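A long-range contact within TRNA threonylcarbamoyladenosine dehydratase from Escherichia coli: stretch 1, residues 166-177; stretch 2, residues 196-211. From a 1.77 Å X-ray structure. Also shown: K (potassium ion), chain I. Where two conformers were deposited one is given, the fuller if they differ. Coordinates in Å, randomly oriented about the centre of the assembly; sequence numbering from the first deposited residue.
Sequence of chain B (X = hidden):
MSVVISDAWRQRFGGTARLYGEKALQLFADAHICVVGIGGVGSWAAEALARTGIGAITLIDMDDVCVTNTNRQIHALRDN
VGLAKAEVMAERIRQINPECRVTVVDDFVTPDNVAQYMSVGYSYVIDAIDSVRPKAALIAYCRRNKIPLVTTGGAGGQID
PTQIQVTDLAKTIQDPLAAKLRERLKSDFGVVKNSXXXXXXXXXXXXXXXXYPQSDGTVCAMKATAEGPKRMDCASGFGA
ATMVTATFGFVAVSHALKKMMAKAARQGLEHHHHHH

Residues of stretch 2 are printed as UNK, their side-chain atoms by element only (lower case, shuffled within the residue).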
# COMPACT_ATOMS: atom_id res chain seq x y z
N VAL B 166 -7.54 13.32 -0.43
CA VAL B 166 -8.38 13.56 0.74
C VAL B 166 -9.12 14.87 0.54
O VAL B 166 -8.50 15.89 0.24
CB VAL B 166 -7.56 13.61 2.05
CG1 VAL B 166 -8.49 13.68 3.26
CG2 VAL B 166 -6.64 12.42 2.17
N THR B 167 -10.44 14.85 0.75
CA THR B 167 -11.22 16.06 0.66
C THR B 167 -12.43 15.94 1.61
O THR B 167 -12.67 14.90 2.24
CB THR B 167 -11.65 16.33 -0.80
OG1 THR B 167 -12.07 17.68 -0.96
CG2 THR B 167 -12.76 15.42 -1.22
N ASP B 168 -13.20 17.00 1.69
CA ASP B 168 -14.41 16.95 2.49
C ASP B 168 -15.40 16.01 1.84
O ASP B 168 -15.55 16.00 0.61
CB ASP B 168 -15.03 18.33 2.63
CG ASP B 168 -16.20 18.33 3.59
OD1 ASP B 168 -15.94 18.49 4.82
OD2 ASP B 168 -17.36 18.17 3.16
N LEU B 169 -16.09 15.23 2.68
CA LEU B 169 -17.03 14.22 2.19
C LEU B 169 -18.04 14.80 1.23
O LEU B 169 -18.48 14.10 0.31
CB LEU B 169 -17.72 13.53 3.38
CG LEU B 169 -18.83 12.50 3.06
CD1 LEU B 169 -18.28 11.35 2.20
CD2 LEU B 169 -19.48 11.98 4.38
N ALA B 170 -18.40 16.07 1.40
CA ALA B 170 -19.35 16.71 0.49
C ALA B 170 -18.85 16.83 -0.94
O ALA B 170 -19.68 17.03 -1.85
CB ALA B 170 -19.70 18.12 0.96
N LYS B 171 -17.53 16.81 -1.14
CA LYS B 171 -16.91 17.16 -2.42
C LYS B 171 -16.31 15.96 -3.14
O LYS B 171 -15.63 16.13 -4.15
CB LYS B 171 -15.87 18.26 -2.22
CG LYS B 171 -16.47 19.51 -1.58
CD LYS B 171 -15.58 20.75 -1.66
CE LYS B 171 -14.35 20.73 -0.77
NZ LYS B 171 -13.58 22.01 -0.91
N THR B 172 -16.56 14.75 -2.68
CA THR B 172 -16.08 13.59 -3.41
C THR B 172 -16.82 13.44 -4.75
O THR B 172 -17.97 13.84 -4.92
CB THR B 172 -16.26 12.33 -2.56
OG1 THR B 172 -17.64 12.04 -2.41
CG2 THR B 172 -15.61 12.51 -1.19
N ILE B 173 -16.12 12.85 -5.72
CA ILE B 173 -16.67 12.49 -7.02
C ILE B 173 -16.38 11.04 -7.32
O ILE B 173 -15.50 10.42 -6.71
CB ILE B 173 -16.13 13.34 -8.18
CG1 ILE B 173 -14.58 13.19 -8.24
CG2 ILE B 173 -16.57 14.79 -8.02
CD1 ILE B 173 -13.98 13.56 -9.59
N GLN B 174 -17.14 10.51 -8.28
CA GLN B 174 -16.92 9.17 -8.82
C GLN B 174 -16.87 8.13 -7.72
O GLN B 174 -15.98 7.29 -7.66
CB GLN B 174 -15.67 9.12 -9.71
CG GLN B 174 -15.93 9.75 -11.09
CD GLN B 174 -16.77 8.85 -12.00
OE1 GLN B 174 -16.92 7.67 -11.75
NE2 GLN B 174 -17.40 9.46 -13.00
N ASP B 175 -17.77 8.27 -6.75
CA ASP B 175 -17.72 7.43 -5.57
C ASP B 175 -19.14 7.20 -5.09
O ASP B 175 -19.66 7.94 -4.25
CB ASP B 175 -16.87 8.08 -4.48
CG ASP B 175 -16.46 7.11 -3.41
OD1 ASP B 175 -17.27 6.24 -3.03
OD2 ASP B 175 -15.30 7.22 -2.95
N PRO B 176 -19.79 6.15 -5.59
CA PRO B 176 -21.19 5.93 -5.23
C PRO B 176 -21.38 5.62 -3.77
O PRO B 176 -22.42 5.97 -3.22
CB PRO B 176 -21.61 4.75 -6.12
CG PRO B 176 -20.60 4.74 -7.24
CD PRO B 176 -19.34 5.26 -6.68
N LEU B 177 -20.40 4.99 -3.11
CA LEU B 177 -20.52 4.76 -1.67
C LEU B 177 -20.57 6.09 -0.93
O LEU B 177 -21.42 6.31 -0.07
CB LEU B 177 -19.36 3.90 -1.17
CG LEU B 177 -19.39 3.71 0.36
CD1 LEU B 177 -20.63 2.95 0.77
CD2 LEU B 177 -18.13 3.01 0.84
N UNK B 196 -20.43 26.82 3.83
CA UNK B 196 -19.39 26.61 2.82
C UNK B 196 -19.58 25.31 2.04
O UNK B 196 -18.68 24.93 1.28
c UNK B 196 -16.25 27.62 4.96
n UNK B 196 -14.69 28.75 3.27
c UNK B 196 -18.00 26.59 3.47
c UNK B 196 -15.02 27.52 4.04
c UNK B 196 -17.55 27.87 4.19
N UNK B 197 -20.71 24.63 2.17
CA UNK B 197 -20.93 23.43 1.39
C UNK B 197 -20.12 22.24 1.86
O UNK B 197 -19.87 21.33 1.07
N UNK B 198 -19.75 22.20 3.13
CA UNK B 198 -18.91 21.13 3.64
C UNK B 198 -19.67 20.41 4.74
O UNK B 198 -20.54 21.00 5.41
c UNK B 198 -16.69 22.21 3.06
c UNK B 198 -15.34 22.71 3.57
c UNK B 198 -17.59 21.67 4.16
c UNK B 198 -14.43 23.13 2.42
n UNK B 198 -13.00 23.27 2.78
N UNK B 199 -19.40 19.12 4.87
CA UNK B 199 -19.93 18.32 5.96
C UNK B 199 -19.01 18.28 7.18
O UNK B 199 -19.43 17.81 8.24
c UNK B 199 -22.69 16.93 5.30
c UNK B 199 -21.37 16.73 4.55
c UNK B 199 -20.17 16.89 5.47
c UNK B 199 -21.36 15.36 3.82
N UNK B 200 -17.78 18.77 7.07
CA UNK B 200 -16.84 18.66 8.17
C UNK B 200 -16.41 17.24 8.42
O UNK B 200 -16.24 16.84 9.58
N UNK B 201 -16.27 16.44 7.37
CA UNK B 201 -15.80 15.06 7.48
C UNK B 201 -14.74 14.84 6.39
O UNK B 201 -15.01 15.05 5.21
c UNK B 201 -18.08 14.24 8.36
c UNK B 201 -16.42 12.62 7.40
c UNK B 201 -16.95 14.04 7.31
N UNK B 202 -13.56 14.36 6.79
CA UNK B 202 -12.45 14.16 5.86
C UNK B 202 -12.62 12.79 5.21
O UNK B 202 -12.81 11.80 5.91
o UNK B 202 -9.74 15.58 7.95
c UNK B 202 -10.70 15.54 7.11
c UNK B 202 -11.07 14.19 6.52
o UNK B 202 -11.33 16.55 6.76
N UNK B 203 -12.49 12.74 3.88
CA UNK B 203 -12.80 11.52 3.14
C UNK B 203 -11.71 11.21 2.11
O UNK B 203 -11.38 12.05 1.28
s UNK B 203 -14.66 10.07 1.70
c UNK B 203 -14.14 11.65 2.43
N UNK B 204 -11.19 9.98 2.15
CA UNK B 204 -10.28 9.51 1.12
C UNK B 204 -11.10 9.01 -0.07
O UNK B 204 -12.02 8.19 0.09
c UNK B 204 -8.38 7.93 0.55
c UNK B 204 -8.64 8.80 2.95
c UNK B 204 -9.39 8.38 1.66
N UNK B 205 -10.79 9.50 -1.25
CA UNK B 205 -11.49 9.12 -2.47
C UNK B 205 -10.49 9.21 -3.62
O UNK B 205 -9.34 9.58 -3.42
c UNK B 205 -12.32 11.32 -3.34
c UNK B 205 -12.23 12.82 -5.23
c UNK B 205 -11.21 13.46 -3.19
c UNK B 205 -11.52 13.73 -4.50
c UNK B 205 -12.64 11.61 -4.66
c UNK B 205 -11.62 12.26 -2.61
c UNK B 205 -12.70 10.02 -2.73
N UNK B 206 -10.94 8.86 -4.82
CA UNK B 206 -10.13 8.98 -6.02
C UNK B 206 -10.87 9.71 -7.12
O UNK B 206 -12.08 9.53 -7.30
c UNK B 206 -9.67 7.62 -6.46
o UNK B 206 -9.06 7.73 -7.73
N UNK B 207 -10.16 10.57 -7.86
CA UNK B 207 -10.75 11.26 -8.99
C UNK B 207 -10.94 10.35 -10.19
O UNK B 207 -11.55 10.79 -11.16
c UNK B 207 -9.95 13.56 -8.39
c UNK B 207 -9.89 12.44 -9.44
o UNK B 207 -8.54 12.02 -9.62
N UNK B 208 -10.43 9.13 -10.14
CA UNK B 208 -10.55 8.20 -11.26
C UNK B 208 -12.02 7.80 -11.48
O UNK B 208 -12.76 7.53 -10.52
o UNK B 208 -8.42 4.57 -10.50
o UNK B 208 -9.28 3.57 -12.27
c UNK B 208 -9.75 5.88 -12.03
c UNK B 208 -9.07 4.59 -11.58
c UNK B 208 -9.70 6.96 -10.96
N UNK B 209 -12.42 7.73 -12.74
CA UNK B 209 -13.77 7.28 -13.07
C UNK B 209 -13.90 5.79 -12.77
O UNK B 209 -12.97 5.02 -12.99
c UNK B 209 -14.07 7.54 -14.55
N UNK B 210 -15.07 5.38 -12.30
CA UNK B 210 -15.27 3.99 -11.91
C UNK B 210 -15.21 3.06 -13.11
O UNK B 210 -15.71 3.37 -14.20
c UNK B 210 -18.08 3.61 -9.26
c UNK B 210 -15.84 4.70 -9.05
c UNK B 210 -16.64 3.61 -9.71
c UNK B 210 -16.62 3.81 -11.22
N UNK B 211 -14.62 1.89 -12.85
CA UNK B 211 -14.49 0.79 -13.79
C UNK B 211 -15.53 -0.24 -13.36
O UNK B 211 -15.39 -0.85 -12.28
c UNK B 211 -12.97 -0.96 -14.76
c UNK B 211 -12.04 1.26 -14.05
c UNK B 211 -13.08 0.19 -13.76
K K I . -13.40 7.60 -7.96
O HOH W 1 -13.47 18.44 5.83
O HOH W 2 -17.78 5.26 -13.93
O HOH W 3 -13.41 7.15 -5.00

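Position 196 carries four carbons in a row ending in nitrogen, out of reach of stretch 1; it is Lys196. Position 197 has no side-chain atoms and a positive phi of 74°, as expected of Gly197, whose O lies 3.2 Å from Ala170 CB. At 198 another four-carbon chain ends in nitrogen, its CB 3.6 Å from Asp168 OD1: Lys198. Its NZ sits 3.9 Å from Lys171 NZ, two like charges close together near the surface.

Position 199 bears four carbons, forked at the second, buried against Leu169 and Ala170. This is Leu199, with CD1 3.9 Å from Leu169 CG. Position 200 lacks a side chain and again has positive phi (69°), hence Gly200. At 201, one carbon carries two more, and CB lies 4.0 Å from Leu169 CB; the residue is Val201. Position 202 shows two carbons, the second carrying two oxygens, with CA-to-CB pointing away from stretch 1; it is Asp202. Water 1 donates to its OD1 (3.0 Å) and to Asp168 OD1 (2.7 Å).

A carbon followed by sulfur, against Leu169 and Thr172, identifies 203 as Cys203; SG lies 3.9 Å from both Leu169 CD1 and Thr172 CG2. Position 204, one carbon carrying two, meets Val166 and is Val204, its CG2 4.2 Å from Val166 CG2. At 205 a carbon leads to a six-carbon ring without oxygen; Thr172 CA lies over one ring face and Ile173 O is at the edge. This is Phe205, whose CE1 Thr167 CG2 approaches to 3.2 Å.

Position 206 has one carbon and one oxygen; its CB comes no closer than 6.4 Å, to Gln174 O, and it is Ser206. At 207 a carbon carries an oxygen and a carbon near Ile173: Thr207, its CG2 4.2 Å from Ile173 CD1. Three carbons, the third with two oxygens, with the CA-to-CB bond pointing away from stretch 1, make 208 Glu208. The single carbon at 209, CB, lies 3.9 Å from Gln174 CD and gives Ala209. Four carbons forked at the second, against Pro176, make 210 Leu210, with CD2 3.3 Å from Pro176 CD. Position 211, one carbon carrying two and out of reach, is Val211.

The contact begins as an antiparallel pairing, with Thr167 N hydrogen-bonded to Cys203 O (3.0 Å) and Cys203 N to Thr167 O (2.7 Å). Leu169 N extends it to Val201 O (2.8 Å). Asp168 then secures the preceding turn: OD2 accepts from Leu199 N (2.8 Å), and OD1 from Val201 N (3.3 Å) and, weakly, Gly200 N (2.9 Å). At the other end Gln174 OE1 accepts from Leu210 N (3.0 Å), while potassium K joins the stretches through Gln174 O (2.6 Å), Ser206 O (2.4 Å) and Glu208 O (2.6 Å).

Stretch 2 (196-211) KGKLGVDCVFSTEALV
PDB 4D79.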